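Local coordinates for 11R-lipoxygenase (Gersemia fruticosa, PDB 3VF1), which probably catalyses the insertion of molecular oxygen into polyunsaturated fatty acids at a non-heme iron, under regulation by calcium, at residues 123-128 against 190-195; 26-31 against 97-102; 220-225 against 617-622; 214-219 against 233-238. All coordinates share one frame; numbering follows the deposited sequence.

Contact 1 of 4, residues 123-128 against 190-195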
# COMPACT_ATOMS: atom_id res chain seq x y z
N CYS A 123 -12.45 8.71 19.68
CA CYS A 123 -11.08 8.82 20.18
C CYS A 123 -10.13 7.88 19.46
O CYS A 123 -9.39 8.29 18.56
CB CYS A 123 -11.06 8.56 21.69
SG CYS A 123 -9.43 8.71 22.45
N TYR A 124 -10.13 6.61 19.85
CA TYR A 124 -9.24 5.61 19.26
C TYR A 124 -7.78 6.01 19.44
O TYR A 124 -7.01 6.05 18.48
CB TYR A 124 -9.58 5.41 17.79
CG TYR A 124 -11.04 5.05 17.58
CD1 TYR A 124 -11.51 3.78 17.87
CD2 TYR A 124 -11.94 6.00 17.12
CE1 TYR A 124 -12.83 3.45 17.69
CE2 TYR A 124 -13.27 5.68 16.93
CZ TYR A 124 -13.71 4.41 17.22
OH TYR A 124 -15.04 4.08 17.05
N ARG A 125 -7.41 6.31 20.68
CA ARG A 125 -6.05 6.69 21.02
C ARG A 125 -5.68 6.11 22.38
O ARG A 125 -6.55 5.77 23.18
CB ARG A 125 -5.92 8.21 21.10
CG ARG A 125 -6.37 8.96 19.86
CD ARG A 125 -5.31 8.96 18.77
NE ARG A 125 -5.46 10.10 17.87
CZ ARG A 125 -4.93 11.30 18.07
NH1 ARG A 125 -4.19 11.54 19.15
NH2 ARG A 125 -5.13 12.27 17.19
N TRP A 126 -4.38 5.99 22.64
CA TRP A 126 -3.90 5.69 23.98
C TRP A 126 -3.80 7.01 24.74
O TRP A 126 -3.35 8.01 24.19
CB TRP A 126 -2.52 5.02 23.94
CG TRP A 126 -2.49 3.72 23.19
CD1 TRP A 126 -2.28 3.55 21.85
CD2 TRP A 126 -2.64 2.41 23.73
NE1 TRP A 126 -2.30 2.22 21.53
CE2 TRP A 126 -2.52 1.49 22.67
CE3 TRP A 126 -2.87 1.91 25.02
CZ2 TRP A 126 -2.63 0.12 22.85
CZ3 TRP A 126 -2.98 0.55 25.20
CH2 TRP A 126 -2.86 -0.34 24.12
N VAL A 127 -4.22 7.01 26.00
CA VAL A 127 -4.14 8.23 26.81
C VAL A 127 -2.69 8.59 27.11
O VAL A 127 -2.28 9.74 26.92
CB VAL A 127 -4.92 8.10 28.14
CG1 VAL A 127 -6.40 7.87 27.88
CG2 VAL A 127 -4.35 6.98 29.01
N ILE A 128 -1.91 7.61 27.55
CA ILE A 128 -0.52 7.83 27.92
C ILE A 128 -0.40 8.96 28.96
O ILE A 128 -0.57 8.72 30.15
CB ILE A 128 0.35 8.13 26.68
CG1 ILE A 128 0.20 7.01 25.65
CG2 ILE A 128 1.81 8.29 27.08
CD1 ILE A 128 0.93 7.27 24.36
N PRO A 190 5.55 7.10 18.29
CA PRO A 190 4.44 7.32 19.22
C PRO A 190 3.50 6.12 19.25
O PRO A 190 3.23 5.53 18.20
CB PRO A 190 3.73 8.54 18.63
CG PRO A 190 4.80 9.27 17.89
CD PRO A 190 5.71 8.21 17.34
N LYS A 191 3.02 5.76 20.43
CA LYS A 191 2.21 4.55 20.59
C LYS A 191 1.01 4.55 19.65
O LYS A 191 0.56 3.49 19.21
CB LYS A 191 1.74 4.42 22.04
CG LYS A 191 1.59 2.99 22.52
CD LYS A 191 1.15 2.93 23.97
CE LYS A 191 1.50 1.60 24.62
NZ LYS A 191 0.85 0.44 23.94
N ASP A 192 0.49 5.73 19.34
CA ASP A 192 -0.72 5.85 18.53
C ASP A 192 -0.54 5.35 17.09
O ASP A 192 -1.52 5.03 16.42
CB ASP A 192 -1.21 7.30 18.51
CG ASP A 192 -1.92 7.69 19.80
OD1 ASP A 192 -2.62 6.83 20.38
OD2 ASP A 192 -1.78 8.85 20.22
N VAL A 193 0.70 5.30 16.62
CA VAL A 193 0.97 4.87 15.25
C VAL A 193 1.87 3.64 15.19
O VAL A 193 2.50 3.36 14.17
CB VAL A 193 1.61 6.00 14.42
CG1 VAL A 193 0.69 7.21 14.37
CG2 VAL A 193 2.98 6.38 14.98
N GLN A 194 1.94 2.89 16.29
CA GLN A 194 2.72 1.67 16.34
C GLN A 194 1.93 0.50 15.78
O GLN A 194 0.74 0.63 15.48
CB GLN A 194 3.16 1.36 17.77
CG GLN A 194 4.26 2.27 18.29
CD GLN A 194 4.68 1.92 19.70
OE1 GLN A 194 4.11 1.03 20.33
NE2 GLN A 194 5.70 2.62 20.20
N PHE A 195 2.59 -0.65 15.64
CA PHE A 195 1.92 -1.86 15.21
C PHE A 195 0.83 -2.24 16.20
O PHE A 195 1.03 -2.20 17.41
CB PHE A 195 2.93 -3.01 15.09
CG PHE A 195 3.86 -2.89 13.91
CD1 PHE A 195 3.37 -2.56 12.66
CD2 PHE A 195 5.21 -3.11 14.06
CE1 PHE A 195 4.22 -2.45 11.58
CE2 PHE A 195 6.07 -3.01 12.99
CZ PHE A 195 5.58 -2.67 11.74

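Contact 2 of 4, residues 26-31 against 97-102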
# COMPACT_ATOMS: atom_id res chain seq x y z
N VAL A 26 -17.55 5.27 28.98
CA VAL A 26 -16.30 5.04 28.28
C VAL A 26 -16.27 3.66 27.63
O VAL A 26 -16.42 2.65 28.31
CB VAL A 26 -15.09 5.16 29.22
CG1 VAL A 26 -13.79 4.95 28.46
CG2 VAL A 26 -15.09 6.52 29.91
N GLU A 27 -16.09 3.63 26.32
CA GLU A 27 -15.94 2.37 25.60
C GLU A 27 -14.47 2.10 25.31
O GLU A 27 -13.82 2.87 24.61
CB GLU A 27 -16.73 2.41 24.29
CG GLU A 27 -18.22 2.63 24.47
CD GLU A 27 -19.00 2.41 23.18
OE1 GLU A 27 -18.37 2.06 22.16
OE2 GLU A 27 -20.24 2.58 23.20
N THR A 28 -13.96 1.01 25.86
CA THR A 28 -12.57 0.63 25.65
C THR A 28 -12.39 0.03 24.26
O THR A 28 -13.24 -0.73 23.79
CB THR A 28 -12.11 -0.40 26.70
OG1 THR A 28 -12.33 0.11 28.02
CG2 THR A 28 -10.63 -0.72 26.52
N GLY A 29 -11.30 0.39 23.60
CA GLY A 29 -11.01 -0.12 22.27
C GLY A 29 -10.59 -1.57 22.31
O GLY A 29 -10.62 -2.21 23.36
N ASP A 30 -10.20 -2.11 21.15
CA ASP A 30 -9.86 -3.52 21.05
C ASP A 30 -8.39 -3.79 21.40
O ASP A 30 -7.98 -4.94 21.52
CB ASP A 30 -10.17 -4.05 19.64
CG ASP A 30 -9.45 -3.28 18.55
OD1 ASP A 30 -8.40 -2.67 18.84
OD2 ASP A 30 -9.93 -3.29 17.40
N LEU A 31 -7.61 -2.73 21.56
CA LEU A 31 -6.22 -2.88 21.96
C LEU A 31 -6.12 -2.90 23.49
O LEU A 31 -7.01 -2.41 24.18
CB LEU A 31 -5.36 -1.75 21.40
CG LEU A 31 -5.37 -1.61 19.87
CD1 LEU A 31 -4.40 -0.52 19.44
CD2 LEU A 31 -5.03 -2.93 19.20
N SER A 97 -1.64 1.33 33.64
CA SER A 97 -1.76 0.77 32.30
C SER A 97 -2.32 1.81 31.35
O SER A 97 -3.31 2.47 31.67
CB SER A 97 -2.67 -0.46 32.32
OG SER A 97 -2.82 -1.01 31.03
N ASP A 98 -1.69 1.97 30.19
CA ASP A 98 -2.20 2.89 29.18
C ASP A 98 -3.56 2.42 28.69
O ASP A 98 -3.71 1.30 28.22
CB ASP A 98 -1.22 2.99 28.01
CG ASP A 98 0.05 3.72 28.37
OD1 ASP A 98 0.01 4.59 29.27
OD2 ASP A 98 1.10 3.44 27.75
N TRP A 99 -4.55 3.29 28.83
CA TRP A 99 -5.92 2.98 28.43
C TRP A 99 -6.15 3.34 26.97
O TRP A 99 -6.05 4.51 26.59
CB TRP A 99 -6.91 3.74 29.31
CG TRP A 99 -8.30 3.17 29.31
CD1 TRP A 99 -8.77 2.17 28.51
CD2 TRP A 99 -9.39 3.57 30.14
NE1 TRP A 99 -10.09 1.92 28.80
CE2 TRP A 99 -10.50 2.77 29.79
CE3 TRP A 99 -9.54 4.53 31.15
CZ2 TRP A 99 -11.74 2.89 30.42
CZ3 TRP A 99 -10.77 4.65 31.77
CH2 TRP A 99 -11.85 3.84 31.40
N TYR A 100 -6.45 2.34 26.15
CA TYR A 100 -6.81 2.58 24.76
C TYR A 100 -8.32 2.72 24.64
O TYR A 100 -9.06 1.74 24.77
CB TYR A 100 -6.31 1.46 23.85
CG TYR A 100 -6.63 1.68 22.40
CD1 TYR A 100 -5.85 2.52 21.61
CD2 TYR A 100 -7.72 1.05 21.81
CE1 TYR A 100 -6.15 2.72 20.28
CE2 TYR A 100 -8.02 1.25 20.47
CZ TYR A 100 -7.23 2.09 19.71
OH TYR A 100 -7.53 2.29 18.39
N ILE A 101 -8.78 3.94 24.40
CA ILE A 101 -10.20 4.25 24.42
C ILE A 101 -10.77 4.41 23.01
O ILE A 101 -10.25 5.18 22.20
CB ILE A 101 -10.47 5.54 25.21
CG1 ILE A 101 -10.01 5.36 26.66
CG2 ILE A 101 -11.95 5.89 25.17
CD1 ILE A 101 -10.07 6.63 27.49
N ALA A 102 -11.84 3.68 22.72
CA ALA A 102 -12.53 3.79 21.44
C ALA A 102 -13.21 5.14 21.35
O ALA A 102 -12.88 5.95 20.48
CB ALA A 102 -13.54 2.66 21.29

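Contact 3 of 4, residues 220-225 against 617-622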
# COMPACT_ATOMS: atom_id res chain seq x y z
N PHE A 220 16.98 -25.59 4.91
CA PHE A 220 17.74 -24.44 5.38
C PHE A 220 19.23 -24.67 5.18
O PHE A 220 19.78 -25.68 5.62
CB PHE A 220 17.44 -24.14 6.85
CG PHE A 220 18.02 -22.84 7.33
CD1 PHE A 220 17.35 -21.65 7.13
CD2 PHE A 220 19.24 -22.81 7.98
CE1 PHE A 220 17.88 -20.45 7.58
CE2 PHE A 220 19.78 -21.62 8.43
CZ PHE A 220 19.09 -20.44 8.22
N GLY A 221 19.88 -23.73 4.50
CA GLY A 221 21.31 -23.81 4.25
C GLY A 221 21.66 -24.72 3.08
O GLY A 221 22.83 -24.98 2.82
N ILE A 222 20.64 -25.21 2.39
CA ILE A 222 20.84 -26.11 1.26
C ILE A 222 20.93 -25.32 -0.05
O ILE A 222 19.93 -24.76 -0.51
CB ILE A 222 19.70 -27.14 1.15
CG1 ILE A 222 19.51 -27.86 2.49
CG2 ILE A 222 19.97 -28.14 0.05
CD1 ILE A 222 20.75 -28.58 2.99
N TRP A 223 22.12 -25.28 -0.63
CA TRP A 223 22.36 -24.47 -1.82
C TRP A 223 22.37 -25.30 -3.10
O TRP A 223 22.98 -24.92 -4.10
CB TRP A 223 23.70 -23.73 -1.69
CG TRP A 223 23.72 -22.69 -0.61
CD1 TRP A 223 22.81 -22.53 0.40
CD2 TRP A 223 24.70 -21.66 -0.43
NE1 TRP A 223 23.16 -21.47 1.19
CE2 TRP A 223 24.32 -20.92 0.71
CE3 TRP A 223 25.86 -21.29 -1.12
CZ2 TRP A 223 25.05 -19.83 1.17
CZ3 TRP A 223 26.59 -20.21 -0.66
CH2 TRP A 223 26.18 -19.49 0.47
N ASP A 224 21.68 -26.43 -3.07
CA ASP A 224 21.60 -27.31 -4.24
C ASP A 224 20.57 -26.80 -5.24
O ASP A 224 19.67 -26.04 -4.89
CB ASP A 224 21.22 -28.73 -3.81
CG ASP A 224 22.23 -29.35 -2.87
OD1 ASP A 224 23.39 -28.89 -2.86
OD2 ASP A 224 21.86 -30.30 -2.15
N ASP A 225 20.72 -27.23 -6.48
CA ASP A 225 19.71 -26.97 -7.50
C ASP A 225 18.46 -27.77 -7.18
O ASP A 225 18.52 -28.76 -6.45
CB ASP A 225 20.22 -27.38 -8.88
CG ASP A 225 21.40 -26.56 -9.35
OD1 ASP A 225 21.96 -25.80 -8.53
OD2 ASP A 225 21.76 -26.67 -10.54
N ALA A 617 16.64 -20.05 -8.85
CA ALA A 617 17.04 -20.02 -7.45
C ALA A 617 17.29 -21.43 -6.91
O ALA A 617 16.65 -22.39 -7.34
CB ALA A 617 15.97 -19.33 -6.62
N ASN A 618 18.23 -21.55 -5.98
CA ASN A 618 18.48 -22.82 -5.32
C ASN A 618 17.43 -23.04 -4.24
O ASN A 618 16.52 -22.24 -4.08
CB ASN A 618 19.90 -22.86 -4.74
CG ASN A 618 20.14 -21.80 -3.68
OD1 ASN A 618 19.26 -21.49 -2.89
ND2 ASN A 618 21.34 -21.24 -3.67
N LYS A 619 17.55 -24.14 -3.50
CA LYS A 619 16.52 -24.52 -2.54
C LYS A 619 16.36 -23.51 -1.41
O LYS A 619 15.25 -23.07 -1.12
CB LYS A 619 16.80 -25.92 -1.99
CG LYS A 619 16.79 -27.00 -3.06
CD LYS A 619 16.64 -28.39 -2.47
CE LYS A 619 16.57 -29.44 -3.57
NZ LYS A 619 16.35 -30.81 -3.02
N HIS A 620 17.46 -23.13 -0.78
CA HIS A 620 17.41 -22.16 0.32
C HIS A 620 16.82 -20.83 -0.14
O HIS A 620 16.00 -20.23 0.56
CB HIS A 620 18.81 -21.92 0.90
CG HIS A 620 18.86 -20.83 1.91
ND1 HIS A 620 18.55 -21.03 3.24
CD2 HIS A 620 19.17 -19.51 1.80
CE1 HIS A 620 18.68 -19.89 3.90
NE2 HIS A 620 19.06 -18.96 3.04
N GLN A 621 17.24 -20.38 -1.32
CA GLN A 621 16.79 -19.09 -1.85
C GLN A 621 15.29 -19.11 -2.13
O GLN A 621 14.59 -18.13 -1.86
CB GLN A 621 17.55 -18.75 -3.14
CG GLN A 621 19.02 -18.43 -2.93
CD GLN A 621 19.78 -18.35 -4.24
OE1 GLN A 621 19.37 -18.94 -5.24
NE2 GLN A 621 20.89 -17.63 -4.23
N ALA A 622 14.80 -20.22 -2.67
CA ALA A 622 13.40 -20.34 -3.04
C ALA A 622 12.50 -20.34 -1.80
O ALA A 622 11.43 -19.74 -1.80
CB ALA A 622 13.17 -21.60 -3.86

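Contact 4 of 4, residues 214-219 against 233-238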
# COMPACT_ATOMS: atom_id res chain seq x y z
N LEU A 214 6.99 -23.17 8.06
CA LEU A 214 6.41 -23.63 6.80
C LEU A 214 6.64 -25.12 6.60
O LEU A 214 6.18 -25.70 5.61
CB LEU A 214 7.01 -22.85 5.63
CG LEU A 214 6.84 -21.33 5.67
CD1 LEU A 214 7.52 -20.69 4.47
CD2 LEU A 214 5.37 -20.95 5.72
N GLY A 215 7.35 -25.75 7.53
CA GLY A 215 7.64 -27.17 7.44
C GLY A 215 8.72 -27.47 6.42
O GLY A 215 8.71 -28.53 5.79
N LEU A 216 9.66 -26.54 6.26
CA LEU A 216 10.70 -26.66 5.24
C LEU A 216 12.10 -26.44 5.82
O LEU A 216 13.03 -26.09 5.09
CB LEU A 216 10.45 -25.66 4.12
CG LEU A 216 9.14 -25.84 3.34
CD1 LEU A 216 8.91 -24.66 2.41
CD2 LEU A 216 9.17 -27.14 2.55
N SER A 217 12.25 -26.64 7.12
CA SER A 217 13.53 -26.39 7.79
C SER A 217 14.62 -27.33 7.29
O SER A 217 15.81 -27.05 7.45
CB SER A 217 13.38 -26.51 9.30
OG SER A 217 13.09 -27.84 9.69
N HIS A 218 14.23 -28.44 6.68
CA HIS A 218 15.19 -29.39 6.15
C HIS A 218 15.90 -28.84 4.91
O HIS A 218 16.88 -29.43 4.44
CB HIS A 218 14.51 -30.73 5.81
CG HIS A 218 13.41 -30.61 4.81
ND1 HIS A 218 12.10 -30.35 5.17
CD2 HIS A 218 13.41 -30.72 3.46
CE1 HIS A 218 11.35 -30.31 4.08
NE2 HIS A 218 12.12 -30.52 3.03
N LEU A 219 15.41 -27.72 4.40
CA LEU A 219 16.02 -27.08 3.24
C LEU A 219 16.85 -25.85 3.62
O LEU A 219 17.37 -25.16 2.74
CB LEU A 219 14.94 -26.66 2.23
CG LEU A 219 14.11 -27.80 1.63
CD1 LEU A 219 13.09 -27.23 0.65
CD2 LEU A 219 15.01 -28.81 0.94
N ARG A 233 6.85 -27.09 -6.49
CA ARG A 233 5.56 -27.31 -5.84
C ARG A 233 5.72 -27.82 -4.41
O ARG A 233 4.76 -27.83 -3.64
CB ARG A 233 4.72 -28.29 -6.66
CG ARG A 233 4.33 -27.78 -8.03
CD ARG A 233 4.02 -28.92 -9.00
NE ARG A 233 2.66 -29.42 -8.87
CZ ARG A 233 1.67 -29.16 -9.73
NH1 ARG A 233 1.87 -28.40 -10.80
NH2 ARG A 233 0.46 -29.68 -9.52
N GLN A 234 6.93 -28.25 -4.06
CA GLN A 234 7.21 -28.74 -2.72
C GLN A 234 7.12 -27.61 -1.69
O GLN A 234 6.90 -27.87 -0.50
CB GLN A 234 8.61 -29.36 -2.65
CG GLN A 234 8.77 -30.63 -3.46
CD GLN A 234 10.17 -31.20 -3.38
OE1 GLN A 234 10.96 -30.82 -2.51
NE2 GLN A 234 10.50 -32.12 -4.28
N LEU A 235 7.28 -26.38 -2.15
CA LEU A 235 7.28 -25.23 -1.25
C LEU A 235 5.88 -24.88 -0.76
O LEU A 235 5.72 -24.11 0.19
CB LEU A 235 7.91 -24.02 -1.94
CG LEU A 235 9.36 -24.21 -2.39
CD1 LEU A 235 9.91 -22.94 -3.01
CD2 LEU A 235 10.23 -24.66 -1.22
N ILE A 236 4.87 -25.44 -1.41
CA ILE A 236 3.49 -25.19 -1.01
C ILE A 236 2.99 -26.28 -0.07
O ILE A 236 2.37 -27.25 -0.49
CB ILE A 236 2.55 -25.10 -2.23
CG1 ILE A 236 3.08 -24.06 -3.22
CG2 ILE A 236 1.14 -24.74 -1.78
CD1 ILE A 236 3.32 -22.69 -2.60
N THR A 237 3.28 -26.10 1.21
CA THR A 237 2.86 -27.02 2.25
C THR A 237 1.50 -26.58 2.80
O THR A 237 1.00 -25.52 2.44
CB THR A 237 3.87 -27.05 3.40
OG1 THR A 237 3.92 -25.76 4.02
CG2 THR A 237 5.25 -27.42 2.88
N PRO A 238 0.90 -27.41 3.67
CA PRO A 238 -0.36 -27.01 4.32
C PRO A 238 -0.22 -25.71 5.10
O PRO A 238 -1.23 -25.08 5.42
CB PRO A 238 -0.65 -28.18 5.26
CG PRO A 238 0.02 -29.35 4.62
CD PRO A 238 1.27 -28.80 4.00
O HOH W 1 10.48 -30.30 0.67

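Contact 1 of 4, residues 123-128 against 190-195
Trp126 and Arg125 meet Lys191 and Asp192 in a largely polar, cation-pi contact near the surface, where the C2-like PLAT sandwich touches the loop between helices 148-164 and 208-213. Lys191 lies over one face of the indole. Its CD makes a CH-pi contact with the five-membered ring, and a bend at chi4 (-60°) sets NZ 3.6 Å from the centroid of the six-membered ring. Lysine suits this place because its alkyl chain packs on the ring and its end offers the cation. Asp192, in a short 3-10 segment, divides its carboxylate. OD1 accepts a nearly straight bond from the backbone N of Trp126 at 3.0 Å, while OD2 forms a long salt bridge with Arg125 NH1 at 3.8 Å. Nearer the backbone, Ile128 CD1 touches Lys191 CB. An alanine in place of Trp126 would probably leave the Lys191 ammonium without its aromatic partner, although the backbone bond to Asp192 could remain. The indole also lies close to Asp98 and Gly33, predicted calcium ligands. Charge and pi electrons carry the contact, with the Lys191 methylenes packed on the indole, which implies a joint that could respond to nearby charge, consistent with calcium regulation.

Contact 2 of 4, residues 26-31 against 97-102
Thr28 and Trp99 meet through a polar bond among buried, mostly apolar side chains. The indole NE1 donates to Thr28 OG1 at 3.0 Å, with the hydroxyl almost exactly in the ring plane, and the two side chains cross at about a right angle. Tryptophan suits the place because it fills the interior and still brings an N-H to the buried threonine. Beside this bond Val26 CG1, anti to its backbone N (chi1 -179°), reaches tip to tip toward the ring and stops 3.5 Å from CZ2, and also lies against Ile101 CG2.

The backbones pair as Thr28 with Ile101, an antiparallel non-hydrogen-bonded pair. Ala102 N donates to Glu27 O, and Gly29 N to Tyr100 O at 2.9 Å. Packing is close at Gly29, whose CA sits at the edge of the Tyr100 ring, 3.5 Å from CD2. A beta carbon there would collide with that atom, which explains the glycine. Over a face of the same ring lies Leu31, with CD1 3.9 Å from the centroid in a CH-pi contact.

The outer side is looser. Asp30 barely grazes the tyrosine, and its carboxylate suits an exposed position. Glu27, partly exposed, keeps CB 4.4 Å from Ala102 CB and leans on Lys103 and Thr70.

Strands 20-28 and 100-109 are the inner pair of a four-stranded antiparallel sheet of the PLAT sandwich. Strand 70-77 flanks the first and receives Trp99 on Asp71 and Tyr73, while strand 116-124 flanks the second and carries Tyr124 against Tyr100 and Ala102.

Contact 3 of 4, residues 220-225 against 617-622
The shortest sound polar bond between 220-225 and 617-622 runs from His620 N to Ile222 O, 3.0 Å. Next to it Lys619 N donates to Asp224 O at 3.2 Å. Both N-H groups belong to the first turn of helix 619-632, where no preceding helical carbonyl is available, so the loop supplies acceptors. Asn618 is the N-cap. With CG between the backbone N and the carbonyl carbon (chi1 62°), it turns OD1 to Gln621 N at 2.8 Å, and Gln621 OE1 answers Asn618 N, completing a capping box. The amide also lies alongside Trp223, nearly parallel to the indole. An alanine in place of Asn618 would probably leave Gln621 N without its cap and Trp223 without the amide beside it.

His620, with CG anti to its backbone N (chi1 173°), turns a ring edge to the face of Phe220, with CE1 3.8 Å from Phe220 CE1 and the planes at 75°. The extended Lys619 chain lies beside Ile222, its CE 3.5 Å from Asp225 O. Asp225 itself salt-bridges Arg597.

Phe211 of helix 208-213 meets the rings of Phe220 and His620, and the contact as a whole ties the loop between helices 208-213 and 247-250 to the start of helix 619-632.

Contact 4 of 4, residues 214-219 against 233-238
Leu214 and Thr237 bring the two backbones nearest, with CA atoms 6.7 Å apart, and the CA atoms of Leu216 and Leu235 follow at 7.5 Å. Segment 214-219 leaves helix 208-213 at Gly215, whose positive phi of 76° is easiest for glycine, and then folds into a 3-10 turn in which Leu219 N donates to Leu216 O at 3.0 Å. Segment 233-238 starts in the last part of a 3-10 segment that ends at Leu235.

Gly215 closes the helix in a Schellman motif, and just before it the Leu214 carbonyl meets the second segment. There Thr237 OG1 donates to Leu214 O at 2.8 Å, tilted out of the carbonyl plane. The threonine holds OG1 between its backbone N and carbonyl carbon (chi1 64°), and the same oxygen accepts from Ala239 N, so a hydroxyl suits this place by doing both jobs.

Around the bond the packing is apolar. Leu216 crosses Leu235 at about a right angle, CD1 to CD2 3.9 Å, and its CD2 lies equally far from Thr237 CG2. Leu219 CD1 approaches the same Leu235 methyl at 4.3 Å. Branched leucine ends let one residue touch several neighbours here, and Leu219 and Leu235 pack on toward Val623 of helix 619-632. At the outer side a water lies 2.9 Å from His218 NE2, in the imidazole plane, and donates to Gln234 OE1 at 3.3 Å.

Contact 2 lies within the PLAT sandwich, and contact 1 joins that sandwich to the loop holding 190-195; the two touch. Strands 100-109 and 116-124 are neighbours in one sheet, and Tyr124 and Arg125 both face Ile101 in a G1 beta bulge that joins them. Contact 2 is mostly buried and relies on backbone pairing and aromatic packing; contact 1, at the surface, relies on charge. About 42 Å from contact 1, centre to centre, contact 3 is a surface meeting of a loop with a helix start. Contact 4, buried and chiefly leucine, lies about 12 Å from contact 3, centre to centre; their segments alternate along the chain, and they touch where Leu235 meets Ala622 and Leu219 meets Lys619.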